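Local atomic coordinates of smoothened (Xenopus laevis, PDB entry 5KZZ), a protein that relays Hedgehog signals as a membrane receptor of the Frizzled/Smoothened family activated by cellular cholesterol, represented here by its extracellular cysteine-rich domain. Residues A[63-74]-A[92-103]; A[11-19]-A[31-39]. All coordinates share one frame; numbering follows the deposited sequence.

Contact 1 of 2, residues A[63-74]-A[92-103]; sequences RCWDAIRPLLCA and LCQTTRVPCAIV. With ZN (zinc ion), chain F; ACT (acetate ion), chain I.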
loop_
_atom_site.group_PDB
_atom_site.type_symbol
_atom_site.label_atom_id
_atom_site.label_comp_id
_atom_site.label_asym_id
_atom_site.label_seq_id
_atom_site.Cartn_x
_atom_site.Cartn_y
_atom_site.Cartn_z
ATOM N N ARG A 63 13.570 -6.369 -9.418
ATOM C CA ARG A 63 13.230 -7.356 -8.401
ATOM C C ARG A 63 12.549 -6.686 -7.219
ATOM O O ARG A 63 11.508 -7.148 -6.746
ATOM C CB ARG A 63 14.469 -8.134 -7.961
ATOM C CG ARG A 63 14.925 -9.093 -9.048
ATOM C CD ARG A 63 16.115 -9.941 -8.610
ATOM N NE ARG A 63 17.305 -9.132 -8.409
ATOM C CZ ARG A 63 18.408 -9.548 -7.792
ATOM N NH1 ARG A 63 18.493 -10.784 -7.316
ATOM N NH2 ARG A 63 19.438 -8.722 -7.664
ATOM N N CYS A 64 13.092 -5.558 -6.778
ATOM C CA CYS A 64 12.419 -4.810 -5.736
ATOM C C CYS A 64 11.043 -4.327 -6.221
ATOM O O CYS A 64 10.053 -4.422 -5.490
ATOM C CB CYS A 64 13.273 -3.629 -5.290
ATOM S SG CYS A 64 12.387 -2.463 -4.194
ATOM N N TRP A 65 10.968 -3.844 -7.460
ATOM C CA TRP A 65 9.703 -3.329 -7.977
ATOM C C TRP A 65 8.588 -4.378 -7.945
ATOM O O TRP A 65 7.476 -4.097 -7.502
ATOM C CB TRP A 65 9.894 -2.785 -9.396
ATOM C CG TRP A 65 8.660 -2.123 -9.938
ATOM C CD1 TRP A 65 7.936 -2.513 -11.020
ATOM C CD2 TRP A 65 7.971 -0.983 -9.380
ATOM N NE1 TRP A 65 6.851 -1.680 -11.182
ATOM C CE2 TRP A 65 6.854 -0.735 -10.193
ATOM C CE3 TRP A 65 8.192 -0.148 -8.273
ATOM C CZ2 TRP A 65 5.976 0.322 -9.956
ATOM C CZ3 TRP A 65 7.313 0.900 -8.038
ATOM C CH2 TRP A 65 6.217 1.115 -8.871
ATOM N N ASP A 66 8.887 -5.596 -8.382
ATOM C CA ASP A 66 7.866 -6.629 -8.393
ATOM C C ASP A 66 7.359 -6.924 -6.984
ATOM O O ASP A 66 6.151 -7.135 -6.776
ATOM C CB ASP A 66 8.395 -7.920 -9.029
ATOM C CG ASP A 66 7.285 -8.901 -9.306
ATOM O OD1 ASP A 66 6.510 -8.632 -10.238
ATOM O OD2 ASP A 66 7.128 -9.899 -8.576
ATOM N N ALA A 67 8.274 -6.951 -6.016
ATOM C CA ALA A 67 7.890 -7.198 -4.631
ATOM C C ALA A 67 7.094 -6.048 -4.023
ATOM O O ALA A 67 6.139 -6.255 -3.276
ATOM C CB ALA A 67 9.121 -7.452 -3.801
ATOM N N ILE A 68 7.506 -4.820 -4.319
ATOM C CA ILE A 68 6.939 -3.663 -3.621
ATOM C C ILE A 68 5.597 -3.218 -4.187
ATOM O O ILE A 68 4.805 -2.599 -3.462
ATOM C CB ILE A 68 7.962 -2.479 -3.615
ATOM C CG1 ILE A 68 7.724 -1.570 -2.404
ATOM C CG2 ILE A 68 7.898 -1.672 -4.883
ATOM C CD1 ILE A 68 8.677 -0.392 -2.325
ATOM N N ARG A 69 5.318 -3.538 -5.450
ATOM C CA ARG A 69 4.049 -3.108 -6.043
ATOM C C ARG A 69 2.811 -3.431 -5.172
ATOM O O ARG A 69 2.012 -2.540 -4.916
ATOM C CB ARG A 69 3.865 -3.697 -7.458
ATOM C CG ARG A 69 4.690 -3.057 -8.548
ATOM C CD ARG A 69 4.712 -3.926 -9.813
ATOM N NE ARG A 69 3.370 -4.132 -10.344
ATOM C CZ ARG A 69 3.062 -5.019 -11.278
ATOM N NH1 ARG A 69 4.000 -5.813 -11.772
ATOM N NH2 ARG A 69 1.811 -5.115 -11.709
ATOM N N PRO A 70 2.639 -4.688 -4.710
ATOM C CA PRO A 70 1.428 -4.943 -3.929
ATOM C C PRO A 70 1.445 -4.206 -2.586
ATOM O O PRO A 70 0.384 -3.894 -2.081
ATOM C CB PRO A 70 1.446 -6.471 -3.736
ATOM C CG PRO A 70 2.881 -6.867 -3.945
ATOM C CD PRO A 70 3.326 -5.946 -5.047
ATOM N N LEU A 71 2.625 -3.933 -2.036
ATOM C CA LEU A 71 2.702 -3.173 -0.791
ATOM C C LEU A 71 2.276 -1.727 -1.039
ATOM O O LEU A 71 1.458 -1.192 -0.287
ATOM C CB LEU A 71 4.124 -3.257 -0.200
ATOM C CG LEU A 71 4.333 -2.563 1.154
ATOM C CD1 LEU A 71 3.307 -3.057 2.120
ATOM C CD2 LEU A 71 5.756 -2.831 1.656
ATOM N N LEU A 72 2.806 -1.105 -2.095
ATOM C CA LEU A 72 2.412 0.259 -2.407
ATOM C C LEU A 72 0.924 0.342 -2.676
ATOM O O LEU A 72 0.268 1.282 -2.231
ATOM C CB LEU A 72 3.204 0.787 -3.600
ATOM C CG LEU A 72 4.706 0.998 -3.382
ATOM C CD1 LEU A 72 5.384 1.419 -4.674
ATOM C CD2 LEU A 72 4.962 2.018 -2.270
ATOM N N CYS A 73 0.376 -0.631 -3.397
ATOM C CA CYS A 73 -1.047 -0.591 -3.656
ATOM C C CYS A 73 -1.890 -0.777 -2.386
ATOM O O CYS A 73 -2.932 -0.144 -2.234
ATOM C CB CYS A 73 -1.383 -1.624 -4.717
ATOM S SG CYS A 73 -0.691 -1.152 -6.356
ATOM N N ALA A 74 -1.417 -1.620 -1.468
ATOM C CA ALA A 74 -2.109 -1.840 -0.204
ATOM C C ALA A 74 -2.080 -0.612 0.707
ATOM O O ALA A 74 -2.935 -0.467 1.565
ATOM C CB ALA A 74 -1.513 -3.057 0.510
ATOM N N LEU A 92 3.444 -9.299 4.256
ATOM C CA LEU A 92 3.778 -8.573 3.038
ATOM C C LEU A 92 4.972 -7.635 3.241
ATOM O O LEU A 92 5.871 -7.579 2.415
ATOM C CB LEU A 92 2.565 -7.798 2.553
ATOM C CG LEU A 92 2.768 -6.947 1.306
ATOM C CD1 LEU A 92 3.246 -7.806 0.154
ATOM C CD2 LEU A 92 1.435 -6.294 0.963
ATOM N N CYS A 93 5.005 -6.901 4.350
ATOM C CA CYS A 93 6.168 -6.061 4.641
ATOM C C CYS A 93 7.469 -6.866 4.757
ATOM O O CYS A 93 8.491 -6.493 4.178
ATOM C CB CYS A 93 5.955 -5.258 5.924
ATOM S SG CYS A 93 7.362 -4.157 6.333
ATOM N N GLN A 94 7.437 -7.992 5.471
ATOM C CA GLN A 94 8.692 -8.712 5.713
ATOM C C GLN A 94 9.247 -9.308 4.426
ATOM O O GLN A 94 10.457 -9.396 4.242
ATOM C CB GLN A 94 8.521 -9.808 6.771
ATOM C CG GLN A 94 8.526 -9.251 8.206
ATOM C CD GLN A 94 8.749 -10.318 9.279
ATOM O OE1 GLN A 94 9.450 -11.317 9.060
ATOM N NE2 GLN A 94 8.158 -10.104 10.446
ATOM N N THR A 95 8.366 -9.707 3.528
ATOM C CA THR A 95 8.846 -10.268 2.277
ATOM C C THR A 95 9.470 -9.198 1.405
ATOM O O THR A 95 10.460 -9.455 0.719
ATOM C CB THR A 95 7.732 -10.941 1.486
ATOM O OG1 THR A 95 6.820 -9.951 0.998
ATOM C CG2 THR A 95 6.997 -11.911 2.353
ATOM N N THR A 96 8.892 -8.003 1.428
ATOM C CA THR A 96 9.326 -6.926 0.555
ATOM C C THR A 96 10.676 -6.363 0.998
ATOM O O THR A 96 11.454 -5.879 0.182
ATOM C CB THR A 96 8.257 -5.817 0.515
ATOM O OG1 THR A 96 6.989 -6.413 0.209
ATOM C CG2 THR A 96 8.587 -4.780 -0.535
ATOM N N ARG A 97 10.937 -6.447 2.296
ATOM C CA ARG A 97 12.160 -5.922 2.894
ATOM C C ARG A 97 13.417 -6.495 2.280
ATOM O O ARG A 97 14.428 -5.817 2.214
ATOM C CB ARG A 97 12.196 -6.208 4.401
ATOM C CG ARG A 97 11.668 -5.100 5.272
ATOM C CD ARG A 97 12.287 -5.168 6.660
ATOM N NE ARG A 97 12.228 -6.507 7.246
ATOM C CZ ARG A 97 12.108 -6.745 8.551
ATOM N NH1 ARG A 97 12.014 -5.732 9.401
ATOM N NH2 ARG A 97 12.065 -7.992 9.005
ATOM N N VAL A 98 13.379 -7.752 1.866
ATOM C CA VAL A 98 14.615 -8.363 1.414
ATOM C C VAL A 98 14.962 -7.868 0.008
ATOM O O VAL A 98 16.018 -7.273 -0.178
ATOM C CB VAL A 98 14.556 -9.898 1.477
ATOM C CG1 VAL A 98 15.877 -10.476 1.027
ATOM C CG2 VAL A 98 14.203 -10.350 2.890
ATOM N N PRO A 99 14.068 -8.043 -0.981
ATOM C CA PRO A 99 14.493 -7.521 -2.286
ATOM C C PRO A 99 14.633 -6.007 -2.349
ATOM O O PRO A 99 15.328 -5.504 -3.232
ATOM C CB PRO A 99 13.387 -7.993 -3.234
ATOM C CG PRO A 99 12.298 -8.401 -2.395
ATOM C CD PRO A 99 12.843 -8.846 -1.099
ATOM N N CYS A 100 14.018 -5.290 -1.415
ATOM C CA CYS A 100 14.100 -3.840 -1.418
ATOM C C CYS A 100 14.996 -3.374 -0.295
ATOM O O CYS A 100 14.921 -2.228 0.101
ATOM C CB CYS A 100 12.715 -3.220 -1.281
ATOM S SG CYS A 100 11.609 -3.600 -2.647
ATOM N N ALA A 101 15.852 -4.263 0.208
ATOM C CA ALA A 101 16.727 -3.934 1.335
ATOM C C ALA A 101 17.646 -2.765 1.014
ATOM O O ALA A 101 17.654 -1.754 1.729
ATOM C CB ALA A 101 17.552 -5.162 1.742
ATOM N N ILE A 102 18.417 -2.917 -0.059
ATOM C CA ILE A 102 19.396 -1.918 -0.472
ATOM C C ILE A 102 18.716 -0.584 -0.750
ATOM O O ILE A 102 19.164 0.468 -0.290
ATOM C CB ILE A 102 20.163 -2.382 -1.724
ATOM C CG1 ILE A 102 20.893 -3.696 -1.431
ATOM C CG2 ILE A 102 21.134 -1.303 -2.191
ATOM C CD1 ILE A 102 20.546 -4.819 -2.385
ATOM N N VAL A 103 17.625 -0.643 -1.506
ATOM C CA VAL A 103 16.790 0.521 -1.758
ATOM C C VAL A 103 16.135 0.985 -0.458
ATOM O O VAL A 103 15.669 0.166 0.321
ATOM C CB VAL A 103 15.706 0.201 -2.797
ATOM C CG1 VAL A 103 14.890 1.443 -3.119
ATOM C CG2 VAL A 103 16.334 -0.399 -4.052
HETATM ZN ZN ZN F . 5.099 -9.975 -10.584
HETATM C C ACT I . 16.682 -5.145 -8.278
HETATM O O ACT I . 15.911 -4.992 -7.303
HETATM O OXT ACT I . 16.246 -5.616 -9.351
HETATM C CH3 ACT I . 18.134 -4.760 -8.159
#

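Contact 2 of 2, residues A[11-19]-A[31-39]; sequences KKTTTCEPL and YALTSTVLA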
loop_
_atom_site.group_PDB
_atom_site.type_symbol
_atom_site.label_atom_id
_atom_site.label_comp_id
_atom_site.label_asym_id
_atom_site.label_seq_id
_atom_site.Cartn_x
_atom_site.Cartn_y
_atom_site.Cartn_z
ATOM N N LYS A 11 -8.019 -3.685 10.576
ATOM C CA LYS A 11 -8.837 -2.744 9.828
ATOM C C LYS A 11 -8.893 -1.397 10.531
ATOM O O LYS A 11 -8.704 -1.307 11.748
ATOM C CB LYS A 11 -10.243 -3.313 9.622
ATOM C CG LYS A 11 -10.290 -4.433 8.586
ATOM C CD LYS A 11 -11.556 -5.266 8.689
ATOM C CE LYS A 11 -11.388 -6.401 9.692
ATOM N NZ LYS A 11 -10.425 -7.434 9.216
ATOM N N LYS A 12 -9.124 -0.349 9.754
ATOM C CA LYS A 12 -9.220 0.991 10.299
ATOM C C LYS A 12 -10.509 1.649 9.819
ATOM O O LYS A 12 -10.844 1.577 8.638
ATOM C CB LYS A 12 -8.011 1.832 9.890
ATOM C CG LYS A 12 -8.033 3.249 10.444
ATOM C CD LYS A 12 -6.666 3.913 10.331
ATOM C CE LYS A 12 -6.696 5.335 10.894
ATOM N NZ LYS A 12 -5.400 6.053 10.681
ATOM N N THR A 13 -11.225 2.284 10.745
ATOM C CA THR A 13 -12.475 2.976 10.431
ATOM C C THR A 13 -12.229 4.223 9.587
ATOM O O THR A 13 -11.359 5.030 9.904
ATOM C CB THR A 13 -13.224 3.371 11.720
ATOM O OG1 THR A 13 -13.651 2.182 12.388
ATOM C CG2 THR A 13 -14.441 4.218 11.397
ATOM N N THR A 14 -12.999 4.379 8.513
ATOM C CA THR A 14 -12.793 5.471 7.581
ATOM C C THR A 14 -14.018 5.592 6.688
ATOM O O THR A 14 -14.901 4.736 6.718
ATOM C CB THR A 14 -11.513 5.243 6.716
ATOM O OG1 THR A 14 -11.231 6.405 5.922
ATOM C CG2 THR A 14 -11.692 4.034 5.807
ATOM N N THR A 15 -14.087 6.661 5.908
ATOM C CA THR A 15 -15.153 6.797 4.938
ATOM C C THR A 15 -14.665 6.252 3.602
ATOM O O THR A 15 -13.602 6.639 3.132
ATOM C CB THR A 15 -15.606 8.259 4.805
ATOM O OG1 THR A 15 -16.124 8.699 6.065
ATOM C CG2 THR A 15 -16.683 8.401 3.737
ATOM N N CYS A 16 -15.423 5.338 3.008
ATOM C CA CYS A 16 -15.061 4.777 1.702
ATOM C C CYS A 16 -15.484 5.681 0.546
ATOM O O CYS A 16 -16.586 6.231 0.541
ATOM C CB CYS A 16 -15.692 3.394 1.508
ATOM S SG CYS A 16 -15.251 2.140 2.723
ATOM N N GLU A 17 -14.620 5.820 -0.450
ATOM C CA GLU A 17 -14.992 6.557 -1.655
ATOM C C GLU A 17 -14.667 5.719 -2.890
ATOM O O GLU A 17 -13.800 4.842 -2.837
ATOM C CB GLU A 17 -14.293 7.922 -1.699
ATOM C CG GLU A 17 -12.784 7.895 -1.658
ATOM C CD GLU A 17 -12.196 9.295 -1.486
ATOM O OE1 GLU A 17 -11.594 9.827 -2.438
ATOM O OE2 GLU A 17 -12.347 9.867 -0.389
ATOM N N PRO A 18 -15.391 5.945 -3.994
ATOM C CA PRO A 18 -15.088 5.185 -5.208
ATOM C C PRO A 18 -13.668 5.430 -5.669
ATOM O O PRO A 18 -13.203 6.575 -5.631
ATOM C CB PRO A 18 -16.078 5.744 -6.236
ATOM C CG PRO A 18 -17.159 6.305 -5.435
ATOM C CD PRO A 18 -16.518 6.870 -4.205
ATOM N N LEU A 19 -13.005 4.376 -6.126
ATOM C CA LEU A 19 -11.666 4.503 -6.693
ATOM C C LEU A 19 -11.663 5.422 -7.883
ATOM O O LEU A 19 -12.501 5.310 -8.773
ATOM C CB LEU A 19 -11.123 3.146 -7.129
ATOM C CG LEU A 19 -10.462 2.316 -6.033
ATOM C CD1 LEU A 19 -10.420 0.845 -6.452
ATOM C CD2 LEU A 19 -9.062 2.839 -5.783
ATOM N N TYR A 31 -11.574 -4.643 -6.393
ATOM C CA TYR A 31 -12.488 -3.937 -5.493
ATOM C C TYR A 31 -12.759 -2.518 -5.981
ATOM O O TYR A 31 -11.953 -1.943 -6.717
ATOM C CB TYR A 31 -11.929 -3.911 -4.067
ATOM C CG TYR A 31 -10.478 -3.464 -3.942
ATOM C CD1 TYR A 31 -9.441 -4.398 -3.977
ATOM C CD2 TYR A 31 -10.141 -2.120 -3.795
ATOM C CE1 TYR A 31 -8.107 -4.010 -3.856
ATOM C CE2 TYR A 31 -8.820 -1.730 -3.677
ATOM C CZ TYR A 31 -7.799 -2.682 -3.703
ATOM O OH TYR A 31 -6.477 -2.319 -3.581
ATOM N N ALA A 32 -13.882 -1.954 -5.539
ATOM C CA ALA A 32 -14.386 -0.702 -6.097
ATOM C C ALA A 32 -14.110 0.548 -5.274
ATOM O O ALA A 32 -14.109 1.650 -5.830
ATOM C CB ALA A 32 -15.884 -0.814 -6.324
ATOM N N LEU A 33 -13.932 0.392 -3.961
ATOM C CA LEU A 33 -13.842 1.537 -3.057
ATOM C C LEU A 33 -12.518 1.583 -2.315
ATOM O O LEU A 33 -11.868 0.555 -2.126
ATOM C CB LEU A 33 -14.966 1.522 -2.027
ATOM C CG LEU A 33 -16.354 1.155 -2.547
ATOM C CD1 LEU A 33 -17.352 0.988 -1.412
ATOM C CD2 LEU A 33 -16.846 2.208 -3.545
ATOM N N THR A 34 -12.150 2.774 -1.857
ATOM C CA THR A 34 -10.856 2.982 -1.230
ATOM C C THR A 34 -10.926 4.072 -0.171
ATOM O O THR A 34 -11.979 4.664 0.074
ATOM C CB THR A 34 -9.793 3.347 -2.301
ATOM O OG1 THR A 34 -8.482 3.211 -1.749
ATOM C CG2 THR A 34 -9.976 4.765 -2.833
ATOM N N SER A 35 -9.788 4.311 0.469
ATOM C CA SER A 35 -9.601 5.462 1.335
ATOM C C SER A 35 -8.141 5.852 1.259
ATOM O O SER A 35 -7.291 5.003 0.999
ATOM C CB SER A 35 -9.983 5.133 2.779
ATOM O OG SER A 35 -9.600 6.178 3.659
ATOM N N THR A 36 -7.857 7.129 1.490
ATOM C CA THR A 36 -6.485 7.616 1.523
ATOM C C THR A 36 -5.906 7.632 2.942
ATOM O O THR A 36 -4.792 8.118 3.154
ATOM C CB THR A 36 -6.396 9.037 0.927
ATOM O OG1 THR A 36 -7.229 9.932 1.680
ATOM C CG2 THR A 36 -6.861 9.038 -0.514
ATOM N N VAL A 37 -6.646 7.078 3.906
ATOM C CA VAL A 37 -6.274 7.215 5.311
ATOM C C VAL A 37 -4.926 6.550 5.666
ATOM O O VAL A 37 -4.264 6.976 6.617
ATOM C CB VAL A 37 -7.402 6.666 6.239
ATOM C CG1 VAL A 37 -7.552 5.169 6.101
ATOM C CG2 VAL A 37 -7.146 7.042 7.696
ATOM N N LEU A 38 -4.483 5.539 4.916
ATOM C CA LEU A 38 -3.210 4.875 5.227
ATOM C C LEU A 38 -2.023 5.570 4.592
ATOM O O LEU A 38 -0.878 5.383 5.024
ATOM C CB LEU A 38 -3.226 3.426 4.760
ATOM C CG LEU A 38 -4.418 2.621 5.264
ATOM C CD1 LEU A 38 -4.291 1.187 4.801
ATOM C CD2 LEU A 38 -4.493 2.675 6.795
ATOM N N ALA A 39 -2.286 6.372 3.562
ATOM C CA ALA A 39 -1.214 7.070 2.856
ATOM C C ALA A 39 -0.953 8.401 3.542
ATOM O O ALA A 39 -1.585 9.418 3.217
ATOM C CB ALA A 39 -1.581 7.277 1.397
HETATM O O HOH W 1 -10.255 8.838 1.583
#

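Contact 1 of 2, residues A[63-74]-A[92-103]
Arg63, whose backbone carbonyl lies against Pro99 CB, carries its flat guanidinium beyond the contact, where OXT of an acetate, probably from the crystallisation liquor, sits at the edge and in the plane of the group. The same acetate receives the Arg63 N-H in a bond of 2.8 Å from N to OXT, while its second oxygen takes the N-H of Cys64. The other flat group, the indole of Trp65, makes no contact with 92-103; Arg69 CG lies 3.5 Å above one of its faces, displaced toward the rim. Between the segments, the Pro99 ring presents its CG to Ala67 CB at 3.6 Å.

The helical segments 63-74 and 92-97 run nearly antiparallel, with 158° between their directions. One of the disulfides of this Frizzled-type cysteine-rich domain ties Cys64 of the first helix to Cys100 in the turn Val98-Ala101 that comes after the second. The Cys64 SG to Cys100 SG bond measures 2.1 Å, with a torsion of 104° about it.

Farther along, Thr96 divides its branches. In one of its two conformers, chi1 of -52° keeps OG1 beside its own backbone N, donating to Leu92 O at 2.7 Å, and leaves CG2 to meet Ile68 CG1 at 3.8 Å, the two side chains crossing at about a right angle. Leu92 CD2 lies 3.9 Å from Leu71 CD1 and also rests on the Leu71 backbone; Phe112 of helix 110-114 covers Leu71, Thr96 and Cys100 as well. Clear of this apolar seam, Asp66 binds a zinc ion through OD1 at 2.0 Å.

Contact 2 of 2, residues A[11-19]-A[31-39]
Thr14 and Ser35 join their segments hydroxyl to hydroxyl, OG1 to OG at 2.8 Å, beyond the place where backbone pairing has stopped. Ser35 OG also accepts from Val37 N at 3.1 Å, forming an ST turn, so one oxygen both braces the bend after strand 33-34 and holds the incoming chain. Its position follows from chi1 of 171°, which sets OG opposite the backbone N.

The pairing itself is a short two-stranded antiparallel ribbon of the Frizzled-type cysteine-rich domain, whose Cys16 is further tied to Cys80 by a disulfide. Glu17 and Thr34 form the hydrogen-bonded pair: Glu17 N reaches Thr34 O at 2.9 Å in an almost straight bond (171° at the hydrogen), and Thr34 N returns to Glu17 O at 2.8 Å. Leu19 N extends the ladder to Ala32 O at 3.0 Å.

Leu19 then crosses Thr34 at about a right angle, CD2 lying 3.6 Å from Thr34 CB, while its CD1 approaches the Tyr31 ring obliquely. The hydroxyls of Thr34 and Tyr31 are engaged elsewhere, with the carbonyls of Pro78 and Met77. At the other end the extended Lys12 chain crosses Val37 obliquely, its CE and NZ touching CG2. Glu17 OE1 is hydrogen-bonded to Gln45 NE2; its OE2 accepts from a water that in turn takes the N-H of Thr36, 2.9 Å from that backbone N.

Neither contact is wholly interior, but contact 1 has the more buried share: six of its 13 touching residues, against three of 14 in contact 2. They lie on opposite sides of the chain's centre, about 22 Å between contact centres, and share no secondary-structure element. Contact 1 joins a helix to a second helix and the turn after it, through a disulfide and apolar side chains, with no hydrogen bond across it; contact 2 joins extended chain largely through backbone and hydroxyl hydrogen bonds, and its disulfide leads out to a third part of the fold. They nevertheless meet where Ala74 O of helix 62-76 packs 3.9 Å from Leu38 CD1 of 31-39.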